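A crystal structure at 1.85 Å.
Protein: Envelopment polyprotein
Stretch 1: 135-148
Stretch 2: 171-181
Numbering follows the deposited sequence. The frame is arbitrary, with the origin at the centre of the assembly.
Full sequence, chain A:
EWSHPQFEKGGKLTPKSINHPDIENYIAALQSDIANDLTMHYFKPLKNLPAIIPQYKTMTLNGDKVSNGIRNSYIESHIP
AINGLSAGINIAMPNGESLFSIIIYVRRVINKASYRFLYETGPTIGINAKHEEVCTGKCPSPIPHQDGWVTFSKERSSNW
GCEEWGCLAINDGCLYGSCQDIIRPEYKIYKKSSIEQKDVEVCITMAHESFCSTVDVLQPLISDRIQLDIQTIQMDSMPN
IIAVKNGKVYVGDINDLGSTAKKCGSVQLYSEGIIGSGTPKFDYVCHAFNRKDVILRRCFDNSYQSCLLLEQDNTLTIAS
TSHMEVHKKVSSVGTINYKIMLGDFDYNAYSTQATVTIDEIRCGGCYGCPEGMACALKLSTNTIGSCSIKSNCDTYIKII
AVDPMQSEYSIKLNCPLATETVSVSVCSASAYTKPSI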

ATOM      1  N   CYS A 135      41.968 -36.899 -18.222  1.00 34.46           N
ATOM      2  CA  CYS A 135      43.420 -36.758 -18.324  1.00 34.65           C
ATOM      3  C   CYS A 135      43.813 -35.766 -19.411  1.00 34.28           C
ATOM      4  O   CYS A 135      44.658 -34.881 -19.182  1.00 29.04           O
ATOM      5  CB  CYS A 135      44.016 -38.133 -18.605  1.00 35.88           C
ATOM      6  SG  CYS A 135      45.768 -38.119 -19.150  1.00 37.88           S
ATOM      7  N   THR A 136      43.139 -35.840 -20.564  1.00 33.78           N
ATOM      8  CA  THR A 136      43.440 -35.018 -21.723  1.00 35.00           C
ATOM      9  C   THR A 136      42.177 -34.381 -22.300  1.00 36.23           C
ATOM     10  O   THR A 136      41.047 -34.789 -22.013  1.00 38.70           O
ATOM     11  CB  THR A 136      44.139 -35.845 -22.817  1.00 41.80           C
ATOM     12  OG1 THR A 136      44.683 -34.932 -23.755  1.00 48.65           O
ATOM     13  CG2 THR A 136      43.115 -36.696 -23.528  1.00 39.14           C
ATOM     14  N   GLY A 137      42.373 -33.342 -23.105  1.00 33.60           N
ATOM     15  CA  GLY A 137      41.254 -32.628 -23.685  1.00 35.91           C
ATOM     16  C   GLY A 137      40.811 -31.480 -22.813  1.00 36.12           C
ATOM     17  O   GLY A 137      41.265 -31.293 -21.681  1.00 33.41           O
ATOM     18  N   LYS A 138      39.888 -30.689 -23.352  1.00 37.42           N
ATOM     19  CA  LYS A 138      39.375 -29.553 -22.618  1.00 36.07           C
ATOM     20  C   LYS A 138      38.068 -29.931 -21.915  1.00 35.97           C
ATOM     21  O   LYS A 138      37.508 -31.012 -22.124  1.00 35.44           O
ATOM     22  CB  LYS A 138      39.181 -28.356 -23.556  1.00 41.65           C
ATOM     23  CG  LYS A 138      38.037 -28.540 -24.492  1.00 47.36           C
ATOM     24  CD  LYS A 138      38.337 -28.033 -25.890  1.00 56.08           C
ATOM     25  CE  LYS A 138      38.593 -26.556 -25.923  1.00 62.48           C
ATOM     26  NZ  LYS A 138      37.325 -25.743 -25.914  1.00 71.03           N
ATOM     27  N   CYS A 139      37.641 -29.051 -21.020  1.00 31.98           N
ATOM     28  CA  CYS A 139      36.412 -29.287 -20.257  1.00 31.08           C
ATOM     29  C   CYS A 139      35.250 -29.468 -21.232  1.00 35.45           C
ATOM     30  O   CYS A 139      35.201 -28.784 -22.257  1.00 34.78           O
ATOM     31  CB  CYS A 139      36.165 -28.119 -19.324  1.00 34.50           C
ATOM     32  SG  CYS A 139      37.332 -27.988 -17.955  1.00 32.21           S
ATOM     33  N   PRO A 140      34.333 -30.408 -20.977  1.00 38.45           N
ATOM     34  CA  PRO A 140      33.170 -30.578 -21.872  1.00 40.72           C
ATOM     35  C   PRO A 140      32.247 -29.357 -21.828  1.00 39.47           C
ATOM     36  O   PRO A 140      32.253 -28.592 -20.862  1.00 38.73           O
ATOM     37  CB  PRO A 140      32.472 -31.823 -21.310  1.00 40.32           C
ATOM     38  CG  PRO A 140      32.816 -31.790 -19.812  1.00 38.64           C
ATOM     39  CD  PRO A 140      34.294 -31.344 -19.838  1.00 37.83           C
ATOM     40  N   SER A 141      31.543 -29.126 -22.944  1.00 44.54           N
ATOM     41  CA  SER A 141      30.527 -28.037 -23.090  1.00 49.45           C
ATOM     42  C   SER A 141      29.188 -28.684 -23.408  1.00 49.43           C
ATOM     43  O   SER A 141      29.071 -29.369 -24.417  1.00 51.24           O
ATOM     44  CB  SER A 141      30.846 -27.043 -24.224  1.00 54.52           C
ATOM     45  OG  SER A 141      32.177 -26.565 -24.205  1.00 60.25           O
ATOM     46  N   PRO A 142      28.215 -28.541 -22.531  1.00 46.68           N
ATOM     47  CA  PRO A 142      28.335 -27.898 -21.228  1.00 44.92           C
ATOM     48  C   PRO A 142      28.965 -28.864 -20.236  1.00 43.02           C
ATOM     49  O   PRO A 142      29.148 -30.037 -20.565  1.00 44.73           O
ATOM     50  CB  PRO A 142      26.887 -27.652 -20.849  1.00 44.02           C
ATOM     51  CG  PRO A 142      26.229 -28.921 -21.375  1.00 45.33           C
ATOM     52  CD  PRO A 142      26.879 -29.143 -22.704  1.00 49.40           C
ATOM     53  N   ILE A 143      29.268 -28.372 -19.041  1.00 40.57           N
ATOM     54  CA  ILE A 143      29.552 -29.279 -17.929  1.00 39.61           C
ATOM     55  C   ILE A 143      28.288 -30.091 -17.658  1.00 43.01           C
ATOM     56  O   ILE A 143      27.221 -29.495 -17.390  1.00 39.62           O
ATOM     57  CB  ILE A 143      29.960 -28.471 -16.674  1.00 36.11           C
ATOM     58  CG1 ILE A 143      31.153 -27.519 -16.934  1.00 31.89           C
ATOM     59  CG2 ILE A 143      30.133 -29.387 -15.451  1.00 35.26           C
ATOM     60  CD1 ILE A 143      32.461 -28.213 -17.434  1.00 35.79           C
ATOM     61  N   PRO A 144      28.323 -31.427 -17.682  1.00 46.62           N
ATOM     62  CA  PRO A 144      27.091 -32.187 -17.406  1.00 48.89           C
ATOM     63  C   PRO A 144      26.556 -31.966 -15.988  1.00 44.93           C
ATOM     64  O   PRO A 144      27.303 -31.904 -15.004  1.00 43.46           O
ATOM     65  CB  PRO A 144      27.516 -33.642 -17.630  1.00 53.04           C
ATOM     66  CG  PRO A 144      28.936 -33.651 -17.501  1.00 53.35           C
ATOM     67  CD  PRO A 144      29.446 -32.318 -17.975  1.00 51.10           C
ATOM     68  N   HIS A 145      25.231 -31.858 -15.882  1.00 44.17           N
ATOM     69  CA  HIS A 145      24.657 -31.645 -14.564  1.00 40.15           C
ATOM     70  C   HIS A 145      23.162 -31.945 -14.597  1.00 43.64           C
ATOM     71  O   HIS A 145      22.516 -31.875 -15.651  1.00 44.86           O
ATOM     72  CB  HIS A 145      24.882 -30.215 -14.081  1.00 38.73           C
ATOM     73  CG  HIS A 145      24.320 -29.164 -14.980  1.00 39.06           C
ATOM     74  ND1 HIS A 145      24.853 -28.881 -16.220  1.00 39.23           N
ATOM     75  CD2 HIS A 145      23.305 -28.284 -14.796  1.00 40.16           C
ATOM     76  CE1 HIS A 145      24.155 -27.906 -16.779  1.00 42.34           C
ATOM     77  NE2 HIS A 145      23.223 -27.515 -15.929  1.00 40.08           N
ATOM     78  N   GLN A 146      22.637 -32.288 -13.430  1.00 42.79           N
ATOM     79  CA  GLN A 146      21.188 -32.332 -13.234  1.00 46.27           C
ATOM     80  C   GLN A 146      20.573 -30.941 -13.210  1.00 43.52           C
ATOM     81  O   GLN A 146      21.200 -29.930 -12.870  1.00 40.58           O
ATOM     82  CB  GLN A 146      20.868 -33.062 -11.941  1.00 49.54           C
ATOM     83  CG  GLN A 146      21.324 -34.519 -11.982  1.00 55.21           C
ATOM     84  CD  GLN A 146      21.592 -35.089 -10.602  1.00 59.66           C
ATOM     85  OE1 GLN A 146      22.701 -34.972 -10.088  1.00 61.34           O
ATOM     86  NE2 GLN A 146      20.573 -35.696  -9.991  1.00 61.99           N
ATOM     87  N   ASP A 147      19.278 -30.890 -13.516  1.00 48.64           N
ATOM     88  CA  ASP A 147      18.549 -29.644 -13.375  1.00 50.97           C
ATOM     89  C   ASP A 147      18.584 -29.150 -11.940  1.00 44.35           C
ATOM     90  O   ASP A 147      18.392 -29.919 -10.994  1.00 43.39           O
ATOM     91  CB  ASP A 147      17.102 -29.840 -13.807  1.00 63.16           C
ATOM     92  CG  ASP A 147      16.926 -29.678 -15.301  1.00 75.45           C
ATOM     93  OD1 ASP A 147      17.873 -30.041 -16.051  1.00 77.07           O
ATOM     94  OD2 ASP A 147      15.851 -29.171 -15.715  1.00 88.60           O
ATOM     95  N   GLY A 148      18.835 -27.860 -11.779  1.00 40.49           N
ATOM     96  CA  GLY A 148      18.895 -27.253 -10.467  1.00 38.70           C
ATOM     97  C   GLY A 148      20.258 -27.317  -9.795  1.00 35.31           C
ATOM     98  O   GLY A 148      20.451 -26.679  -8.763  1.00 35.47           O
ATOM     99  N   ASN A 171      49.398 -29.337 -18.564  1.00 29.59           N
ATOM    100  CA  ASN A 171      48.578 -28.173 -18.871  1.00 33.04           C
ATOM    101  C   ASN A 171      47.408 -28.563 -19.787  1.00 34.28           C
ATOM    102  O   ASN A 171      47.124 -27.911 -20.801  1.00 35.24           O
ATOM    103  CB  ASN A 171      49.458 -27.052 -19.456  1.00 35.18           C
ATOM    104  CG  ASN A 171      50.107 -26.219 -18.357  1.00 36.72           C
ATOM    105  OD1 ASN A 171      49.497 -26.015 -17.292  1.00 41.27           O
ATOM    106  ND2 ASN A 171      51.334 -25.787 -18.556  1.00 40.66           N
ATOM    107  N   ASP A 172      46.718 -29.648 -19.402  1.00 30.88           N
ATOM    108  CA  ASP A 172      45.718 -30.287 -20.251  1.00 32.55           C
ATOM    109  C   ASP A 172      44.720 -31.009 -19.343  1.00 31.46           C
ATOM    110  O   ASP A 172      44.928 -31.139 -18.131  1.00 30.16           O
ATOM    111  CB  ASP A 172      46.418 -31.223 -21.267  1.00 34.49           C
ATOM    112  CG  ASP A 172      45.481 -31.768 -22.377  1.00 34.87           C
ATOM    113  OD1 ASP A 172      44.366 -31.246 -22.718  1.00 30.36           O
ATOM    114  OD2 ASP A 172      45.862 -32.779 -22.954  1.00 36.34           O
ATOM    115  N   GLY A 173      43.629 -31.488 -19.923  1.00 32.22           N
ATOM    116  CA  GLY A 173      42.635 -32.165 -19.106  1.00 31.03           C
ATOM    117  C   GLY A 173      41.710 -31.221 -18.385  1.00 29.94           C
ATOM    118  O   GLY A 173      41.763 -29.992 -18.515  1.00 29.81           O
ATOM    119  N   CYS A 174      40.844 -31.819 -17.565  1.00 29.71           N
ATOM    120  CA  CYS A 174      39.834 -31.027 -16.893  1.00 28.74           C
ATOM    121  C   CYS A 174      39.393 -31.733 -15.616  1.00 27.75           C
ATOM    122  O   CYS A 174      39.414 -32.969 -15.535  1.00 29.60           O
ATOM    123  CB  CYS A 174      38.645 -30.794 -17.820  1.00 31.12           C
ATOM    124  SG  CYS A 174      37.194 -29.835 -17.072  1.00 32.23           S
ATOM    125  N   LEU A 175      38.948 -30.934 -14.646  1.00 27.64           N
ATOM    126  CA  LEU A 175      38.292 -31.456 -13.453  1.00 25.28           C
ATOM    127  C   LEU A 175      37.003 -30.675 -13.323  1.00 25.66           C
ATOM    128  O   LEU A 175      37.035 -29.434 -13.307  1.00 26.04           O
ATOM    129  CB  LEU A 175      39.159 -31.298 -12.196  1.00 25.75           C
ATOM    130  CG  LEU A 175      38.631 -31.703 -10.825  1.00 30.57           C
ATOM    131  CD1 LEU A 175      38.347 -33.182 -10.746  1.00 32.07           C
ATOM    132  CD2 LEU A 175      39.610 -31.315  -9.745  1.00 28.20           C
ATOM    133  N   TYR A 176      35.875 -31.383 -13.289  1.00 24.67           N
ATOM    134  CA  TYR A 176      34.592 -30.659 -13.283  1.00 26.22           C
ATOM    135  C   TYR A 176      33.577 -31.362 -12.389  1.00 26.37           C
ATOM    136  O   TYR A 176      33.769 -32.506 -11.969  1.00 30.97           O
ATOM    137  CB  TYR A 176      34.033 -30.520 -14.726  1.00 30.11           C
ATOM    138  CG  TYR A 176      33.779 -31.819 -15.439  1.00 40.48           C
ATOM    139  CD1 TYR A 176      34.779 -32.431 -16.213  1.00 46.72           C
ATOM    140  CD2 TYR A 176      32.533 -32.437 -15.374  1.00 45.73           C
ATOM    141  CE1 TYR A 176      34.533 -33.632 -16.875  1.00 54.99           C
ATOM    142  CE2 TYR A 176      32.287 -33.640 -16.029  1.00 51.75           C
ATOM    143  CZ  TYR A 176      33.275 -34.221 -16.773  1.00 56.58           C
ATOM    144  OH  TYR A 176      32.984 -35.400 -17.410  1.00 67.75           O
ATOM    145  N   GLY A 177      32.488 -30.664 -12.093  1.00 28.42           N
ATOM    146  CA  GLY A 177      31.388 -31.328 -11.439  1.00 27.76           C
ATOM    147  C   GLY A 177      30.197 -30.399 -11.287  1.00 27.40           C
ATOM    148  O   GLY A 177      30.076 -29.380 -11.983  1.00 28.21           O
ATOM    149  N   SER A 178      29.310 -30.794 -10.370  1.00 29.45           N
ATOM    150  CA  SER A 178      28.090 -30.023 -10.088  1.00 27.00           C
ATOM    151  C   SER A 178      27.716 -30.207  -8.621  1.00 27.78           C
ATOM    152  O   SER A 178      28.171 -31.149  -7.952  1.00 28.49           O
ATOM    153  CB  SER A 178      26.942 -30.451 -11.005  1.00 29.12           C
ATOM    154  OG  SER A 178      26.807 -31.858 -11.001  1.00 31.60           O
ATOM    155  N   CYS A 179      26.812 -29.344  -8.132  1.00 26.57           N
ATOM    156  CA  CYS A 179      26.481 -29.441  -6.721  1.00 25.74           C
ATOM    157  C   CYS A 179      25.133 -28.767  -6.466  1.00 27.38           C
ATOM    158  O   CYS A 179      24.683 -27.951  -7.259  1.00 28.21           O
ATOM    159  CB  CYS A 179      27.579 -28.798  -5.849  1.00 26.22           C
ATOM    160  SG  CYS A 179      27.916 -27.039  -6.146  1.00 28.39           S
ATOM    161  N   GLN A 180      24.531 -29.093  -5.321  1.00 27.73           N
ATOM    162  CA  GLN A 180      23.303 -28.435  -4.854  1.00 28.36           C
ATOM    163  C   GLN A 180      23.344 -28.440  -3.328  1.00 28.57           C
ATOM    164  O   GLN A 180      23.776 -29.442  -2.738  1.00 29.66           O
ATOM    165  CB  GLN A 180      22.097 -29.198  -5.408  1.00 28.98           C
ATOM    166  CG  GLN A 180      20.727 -28.543  -5.246  1.00 34.63           C
ATOM    167  CD  GLN A 180      19.700 -29.415  -5.909  1.00 34.80           C
ATOM    168  OE1 GLN A 180      19.490 -30.544  -5.485  1.00 37.16           O
ATOM    169  NE2 GLN A 180      19.104 -28.922  -7.001  1.00 36.15           N
ATOM    170  N   ASP A 181      22.990 -27.304  -2.703  1.00 27.19           N
ATOM    171  CA  ASP A 181      22.929 -27.237  -1.234  1.00 28.67           C
ATOM    172  C   ASP A 181      21.949 -28.245  -0.649  1.00 30.74           C
ATOM    173  O   ASP A 181      20.960 -28.646  -1.285  1.00 29.93           O
ATOM    174  CB  ASP A 181      22.484 -25.863  -0.748  1.00 30.09           C
ATOM    175  CG  ASP A 181      23.579 -24.806  -0.839  1.00 31.80           C
ATOM    176  OD1 ASP A 181      24.612 -25.046  -1.537  1.00 30.28           O
ATOM    177  OD2 ASP A 181      23.361 -23.704  -0.243  1.00 31.98           O
TER
HETATM  178  O   HOH W   1      28.511 -33.061 -12.712  1.00 33.58           O
HETATM  179  O   HOH W   2      24.589 -33.415 -11.457  1.00 40.95           O

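How do the two backbones run beside each other? Residues 172-181 form an extended strand, while 135-148 has no regular helix or strand and follows it in the same direction, from Thr 136 near Gly 173 to Gly 148 near Gln 180. The chains are closest at the start, where the CA atoms of Thr 136 and Gly 173 lie 4.0 Å apart; Ile 143 CA and Tyr 176 CA are separated by 7.0 Å, leaving room for side chains between them. Along the strand, alternate side chains face the other stretch: Cys 174, Tyr 176, Ser 178 and Gln 180 point toward it, whereas Leu 175 and Cys 179 point away.

What allows so close an approach at the first end? Gly 173 CA sits 3.4 Å from Cys 135 O in a CA-H...O contact, and a CB on Gly 173 would clash with that same oxygen. Its backbone angles, like those of Gly 137 and Gly 148, also call for glycine. Beside it, the carboxylate of Asp 172 reaches across with both oxygens: Thr 136 OG1 donates a hydrogen bond to Asp 172 OD2 at 2.6 Å, and Gly 137 N makes a weak one to Asp 172 OD1 at 2.9 Å. A weak bond within the strand, from Gly 173 N to Asp 172 OD1 at 2.9 Å, helps hold the carboxylate in place. A short acidic side chain suits this position, since its two acceptors can serve a hydroxyl and backbone amides together.

Which link is covalent, and what packs next to it? Cys 139 SG and Cys 174 SG form a buried disulfide, 2.1 Å long with a chi3 of 97°, close to the relaxed right angle of such bonds. Two residues further along the strand, Tyr 176 offers its ring to three apolar side chains. Pro 140 lies over one face, its CG 4.0 Å from the centroid of the Tyr 176 ring in a CH-pi contact. Ile 143 CG2 approaches Tyr 176 CD2 at 3.9 Å, and Pro 144 CG comes within 3.7 Å of Tyr 176 CE2, both obliquely. The rigid proline rings and the branched isoleucine give the broad aromatic surface compact partners, and Tyr 176 has the largest area covered by the other stretch, 74 Å².

How does the contact continue past the ring? Ser 178 OG is hydrogen-bonded to two waters, at 2.7 Å from the oxygen of each: water 1 donates to Pro 144 O, while water 2 accepts from Gln 146 N and donates to Gln 146 OE1. Ser 178 CB packs 3.7 Å from His 145 CB. The His 145 ring leads away, and its ND1 donates to Ile 143 O at 2.7 Å. At the far end, Gln 180 extends its side chain so that NE2 makes a weak hydrogen bond to Gly 148 O at 3.2 Å.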